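Local coordinates for hypothetical protein (PDB 2IL5), which is of unknown function but belongs to the Activator of Hsp90 ATPase homolog 1-like family, whose Bet v 1-like fold probably encloses a pocket for hydrophobic ligands, at residues P26-T34 with Y81-M92. Numbering follows the deposited sequence.
Sequences PELVYEAWT and YESLVMDEYVKM
Tyr30 lays its ring against the 85-89 turn of a beta hairpin, with the backbone N of Asp87 over its centre, 3.3 Å above the ring plane. Met86 CA adds a CH-pi contact to the same face, 4.1 Å from the centroid. Thr34 CG2 touches the opposite face, offset toward the rim, while Tyr89 O lies at the edge, near the ring plane. With CG of Tyr30 anti to its own N (chi1 178°), the ring reaches from helix 26-32 into this turn, and Tyr30 CE2 meets Val90 CG2 at 3.6 Å. The Asp87 carboxylate stands nearly upright to the Tyr30 ring, their planes 84° apart; its OD1 approaches Glu27 CA to 3.2 Å. Thr34 OG1 donates to Tyr30 O (3.0 Å) from above the carbonyl plane, and Trp33 N reaches the same oxygen from the other face. The OG1 bond is consistent with the rotation that turns Thr34 CG2 toward Leu84 CD2, 3.8 Å away, and Val90 CG2. Farther along the hairpin, Met92, a selenomethionine, makes a Met-aromatic contact with Trp33: SE sits at the edge of the six-membered ring, 3.9 Å from CE3. Tyr81 OH gives Trp33 O a weak hydrogen bond. Two classic beta bulges, Glu82-Ser83 opposite Lys91 and Glu88-Tyr89 opposite Val85, interrupt the regular pairing of strands 74-85 and 89-94. The short helix thus packs on one end of the curved antiparallel sheet of a helix-grip fold; Trp33 continues inward to Phe110 of strand 104-112 and Phe158 of the long helix 136-166, while Val57 flanks Thr34 and Leu84.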
loop_
_atom_site.group_PDB
_atom_site.type_symbol
_atom_site.label_atom_id
_atom_site.label_comp_id
_atom_site.label_asym_id
_atom_site.label_seq_id
_atom_site.Cartn_x
_atom_site.Cartn_y
_atom_site.Cartn_z
ATOM N N PRO A 26 3.321 6.339 -16.762
ATOM C CA PRO A 26 2.247 6.260 -15.745
ATOM C C PRO A 26 1.448 4.986 -15.874
ATOM O O PRO A 26 1.132 4.353 -14.884
ATOM C CB PRO A 26 1.370 7.480 -16.062
ATOM C CG PRO A 26 2.332 8.467 -16.574
ATOM C CD PRO A 26 3.311 7.648 -17.436
ATOM N N GLU A 27 1.126 4.636 -17.105
ATOM C CA GLU A 27 0.532 3.357 -17.435
ATOM C C GLU A 27 1.229 2.116 -16.868
ATOM O O GLU A 27 0.555 1.168 -16.466
ATOM C CB GLU A 27 0.474 3.205 -18.949
ATOM C CG GLU A 27 0.501 1.752 -19.392
ATOM C CD GLU A 27 0.091 1.555 -20.814
ATOM O OE1 GLU A 27 0.694 2.193 -21.707
ATOM O OE2 GLU A 27 -0.822 0.737 -21.034
ATOM N N LEU A 28 2.565 2.086 -16.919
ATOM C CA LEU A 28 3.329 0.945 -16.368
ATOM C C LEU A 28 3.290 0.913 -14.841
ATOM O O LEU A 28 3.136 -0.154 -14.255
ATOM C CB LEU A 28 4.767 0.894 -16.887
ATOM C CG LEU A 28 4.955 0.367 -18.326
ATOM C CD1 LEU A 28 6.416 0.392 -18.663
ATOM C CD2 LEU A 28 4.376 -1.047 -18.575
ATOM N N VAL A 29 3.415 2.081 -14.209
ATOM C CA VAL A 29 3.264 2.180 -12.758
ATOM C C VAL A 29 1.830 1.907 -12.279
ATOM O O VAL A 29 1.635 1.207 -11.281
ATOM C CB VAL A 29 3.786 3.523 -12.208
ATOM C CG1 VAL A 29 3.729 3.510 -10.676
ATOM C CG2 VAL A 29 5.234 3.730 -12.681
ATOM N N TYR A 30 0.838 2.436 -12.995
ATOM C CA TYR A 30 -0.573 2.247 -12.645
ATOM C C TYR A 30 -0.926 0.777 -12.724
ATOM O O TYR A 30 -1.602 0.260 -11.859
ATOM C CB TYR A 30 -1.483 3.090 -13.551
ATOM C CG TYR A 30 -2.980 2.931 -13.303
ATOM C CD1 TYR A 30 -3.759 2.042 -14.083
ATOM C CD2 TYR A 30 -3.635 3.691 -12.314
ATOM C CE1 TYR A 30 -5.127 1.884 -13.857
ATOM C CE2 TYR A 30 -4.998 3.543 -12.073
ATOM C CZ TYR A 30 -5.747 2.648 -12.839
ATOM O OH TYR A 30 -7.118 2.538 -12.605
ATOM N N GLU A 31 -0.476 0.113 -13.778
ATOM C CA GLU A 31 -0.652 -1.324 -13.935
ATOM C C GLU A 31 -0.166 -2.145 -12.719
ATOM O O GLU A 31 -0.834 -3.116 -12.316
ATOM C CB GLU A 31 0.059 -1.796 -15.207
ATOM C CG GLU A 31 -0.293 -3.229 -15.646
ATOM C CD GLU A 31 0.356 -3.652 -16.998
ATOM O OE1 GLU A 31 1.599 -3.604 -17.156
ATOM O OE2 GLU A 31 -0.397 -4.060 -17.900
ATOM N N ALA A 32 0.984 -1.771 -12.146
ATOM C CA ALA A 32 1.548 -2.463 -10.964
ATOM C C ALA A 32 0.554 -2.578 -9.811
ATOM O O ALA A 32 0.586 -3.564 -9.063
ATOM C CB ALA A 32 2.818 -1.759 -10.498
ATOM N N TRP A 33 -0.346 -1.577 -9.722
ATOM C CA TRP A 33 -1.294 -1.365 -8.633
ATOM C C TRP A 33 -2.616 -2.039 -8.894
ATOM O O TRP A 33 -3.442 -2.139 -7.992
ATOM C CB TRP A 33 -1.571 0.145 -8.395
ATOM C CG TRP A 33 -0.466 0.868 -7.600
ATOM C CD1 TRP A 33 0.705 1.415 -8.106
ATOM C CD2 TRP A 33 -0.448 1.129 -6.187
ATOM N NE1 TRP A 33 1.435 1.999 -7.085
ATOM C CE2 TRP A 33 0.757 1.832 -5.900
ATOM C CE3 TRP A 33 -1.326 0.835 -5.127
ATOM C CZ2 TRP A 33 1.095 2.253 -4.584
ATOM C CZ3 TRP A 33 -0.972 1.246 -3.808
ATOM C CH2 TRP A 33 0.220 1.933 -3.558
ATOM N N THR A 34 -2.821 -2.482 -10.130
ATOM C CA THR A 34 -4.175 -2.833 -10.568
ATOM C C THR A 34 -4.221 -4.132 -11.315
ATOM O O THR A 34 -5.287 -4.563 -11.764
ATOM C CB THR A 34 -4.832 -1.713 -11.435
ATOM O OG1 THR A 34 -3.988 -1.420 -12.537
ATOM C CG2 THR A 34 -5.091 -0.443 -10.601
ATOM N N TYR A 81 -11.207 -1.475 -3.550
ATOM C CA TYR A 81 -10.893 -0.351 -4.408
ATOM C C TYR A 81 -12.019 0.668 -4.310
ATOM O O TYR A 81 -13.168 0.332 -4.496
ATOM C CB TYR A 81 -10.720 -0.809 -5.831
ATOM C CG TYR A 81 -9.495 -1.633 -6.018
ATOM C CD1 TYR A 81 -8.249 -1.010 -6.128
ATOM C CD2 TYR A 81 -9.565 -3.052 -6.039
ATOM C CE1 TYR A 81 -7.111 -1.748 -6.311
ATOM C CE2 TYR A 81 -8.436 -3.804 -6.192
ATOM C CZ TYR A 81 -7.197 -3.136 -6.340
ATOM O OH TYR A 81 -6.026 -3.829 -6.517
ATOM N N GLU A 82 -11.709 1.901 -3.956
ATOM C CA GLU A 82 -12.761 2.887 -3.891
ATOM C C GLU A 82 -12.795 3.712 -5.180
ATOM O O GLU A 82 -13.833 4.052 -5.678
ATOM C CB GLU A 82 -12.628 3.770 -2.648
ATOM C CG GLU A 82 -12.484 2.932 -1.421
ATOM C CD GLU A 82 -13.120 3.514 -0.206
ATOM O OE1 GLU A 82 -12.338 3.993 0.649
ATOM O OE2 GLU A 82 -14.374 3.483 -0.095
ATOM N N SER A 83 -11.631 3.982 -5.724
ATOM C CA SER A 83 -11.513 4.852 -6.847
ATOM C C SER A 83 -10.392 4.332 -7.734
ATOM O O SER A 83 -9.299 4.031 -7.253
ATOM C CB SER A 83 -11.228 6.265 -6.357
ATOM O OG SER A 83 -11.365 7.155 -7.439
ATOM N N LEU A 84 -10.708 4.189 -9.028
ATOM C CA LEU A 84 -9.776 3.708 -10.064
ATOM C C LEU A 84 -9.913 4.616 -11.280
ATOM O O LEU A 84 -10.860 4.501 -12.067
ATOM C CB LEU A 84 -10.118 2.262 -10.475
ATOM C CG LEU A 84 -9.823 1.185 -9.419
ATOM C CD1 LEU A 84 -10.437 -0.121 -9.769
ATOM C CD2 LEU A 84 -8.308 1.017 -9.214
ATOM N N VAL A 85 -8.993 5.553 -11.429
ATOM C CA VAL A 85 -8.970 6.270 -12.660
ATOM C C VAL A 85 -7.690 5.973 -13.451
ATOM O O VAL A 85 -6.565 6.145 -12.958
ATOM C CB VAL A 85 -9.541 7.751 -12.546
ATOM C CG1 VAL A 85 -9.727 8.254 -11.085
ATOM C CG2 VAL A 85 -8.905 8.778 -13.548
HETATM N N MSE A 86 -7.902 5.431 -14.654
HETATM C CA MSE A 86 -6.859 4.927 -15.551
HETATM C C MSE A 86 -5.615 5.783 -15.722
HETATM O O MSE A 86 -5.698 6.914 -16.204
HETATM C CB MSE A 86 -7.437 4.686 -16.927
HETATM C CG MSE A 86 -6.487 3.896 -17.810
HETATM SE SE MSE A 86 -6.920 3.981 -19.690
HETATM C CE MSE A 86 -8.840 3.544 -19.653
ATOM N N ASP A 87 -4.473 5.193 -15.327
ATOM C CA ASP A 87 -3.116 5.774 -15.392
ATOM C C ASP A 87 -2.987 6.988 -14.492
ATOM O O ASP A 87 -2.024 7.739 -14.592
ATOM C CB ASP A 87 -2.700 6.136 -16.851
ATOM C CG ASP A 87 -2.719 4.959 -17.772
ATOM O OD1 ASP A 87 -2.622 3.808 -17.300
ATOM O OD2 ASP A 87 -2.807 5.173 -19.001
ATOM N N GLU A 88 -3.947 7.178 -13.591
ATOM C CA GLU A 88 -4.060 8.458 -12.902
ATOM C C GLU A 88 -4.210 8.349 -11.381
ATOM O O GLU A 88 -3.586 9.103 -10.623
ATOM C CB GLU A 88 -5.228 9.261 -13.504
ATOM C CG GLU A 88 -5.343 10.655 -12.970
ATOM C CD GLU A 88 -6.525 11.445 -13.530
ATOM O OE1 GLU A 88 -7.005 11.130 -14.655
ATOM O OE2 GLU A 88 -6.951 12.407 -12.840
ATOM N N TYR A 89 -5.040 7.430 -10.914
ATOM C CA TYR A 89 -5.418 7.510 -9.512
ATOM C C TYR A 89 -6.006 6.252 -9.018
ATOM O O TYR A 89 -6.936 5.708 -9.609
ATOM C CB TYR A 89 -6.369 8.699 -9.267
ATOM C CG TYR A 89 -6.765 8.981 -7.823
ATOM C CD1 TYR A 89 -5.813 9.271 -6.842
ATOM C CD2 TYR A 89 -8.117 9.030 -7.456
ATOM C CE1 TYR A 89 -6.194 9.543 -5.500
ATOM C CE2 TYR A 89 -8.511 9.318 -6.143
ATOM C CZ TYR A 89 -7.547 9.569 -5.177
ATOM O OH TYR A 89 -7.963 9.860 -3.891
ATOM N N VAL A 90 -5.426 5.789 -7.921
ATOM C CA VAL A 90 -6.000 4.712 -7.137
ATOM C C VAL A 90 -6.266 5.192 -5.681
ATOM O O VAL A 90 -5.369 5.714 -5.012
ATOM C CB VAL A 90 -5.078 3.430 -7.127
ATOM C CG1 VAL A 90 -5.709 2.323 -6.291
ATOM C CG2 VAL A 90 -4.797 2.923 -8.527
ATOM N N LYS A 91 -7.519 5.068 -5.250
ATOM C CA LYS A 91 -7.923 5.134 -3.839
ATOM C C LYS A 91 -8.422 3.751 -3.417
ATOM O O LYS A 91 -9.334 3.179 -4.031
ATOM C CB LYS A 91 -9.007 6.169 -3.600
ATOM C CG LYS A 91 -9.406 6.389 -2.134
ATOM C CD LYS A 91 -10.533 7.491 -2.102
ATOM C CE LYS A 91 -11.191 7.732 -0.738
ATOM N NZ LYS A 91 -10.159 7.582 0.387
HETATM N N MSE A 92 -7.785 3.203 -2.391
HETATM C CA MSE A 92 -8.122 1.906 -1.904
HETATM C C MSE A 92 -8.053 1.884 -0.370
HETATM O O MSE A 92 -7.466 2.795 0.255
HETATM C CB MSE A 92 -7.225 0.834 -2.557
HETATM C CG MSE A 92 -5.762 0.935 -2.238
HETATM SE SE MSE A 92 -4.628 -0.149 -3.317
HETATM C CE MSE A 92 -5.337 -1.867 -2.772
#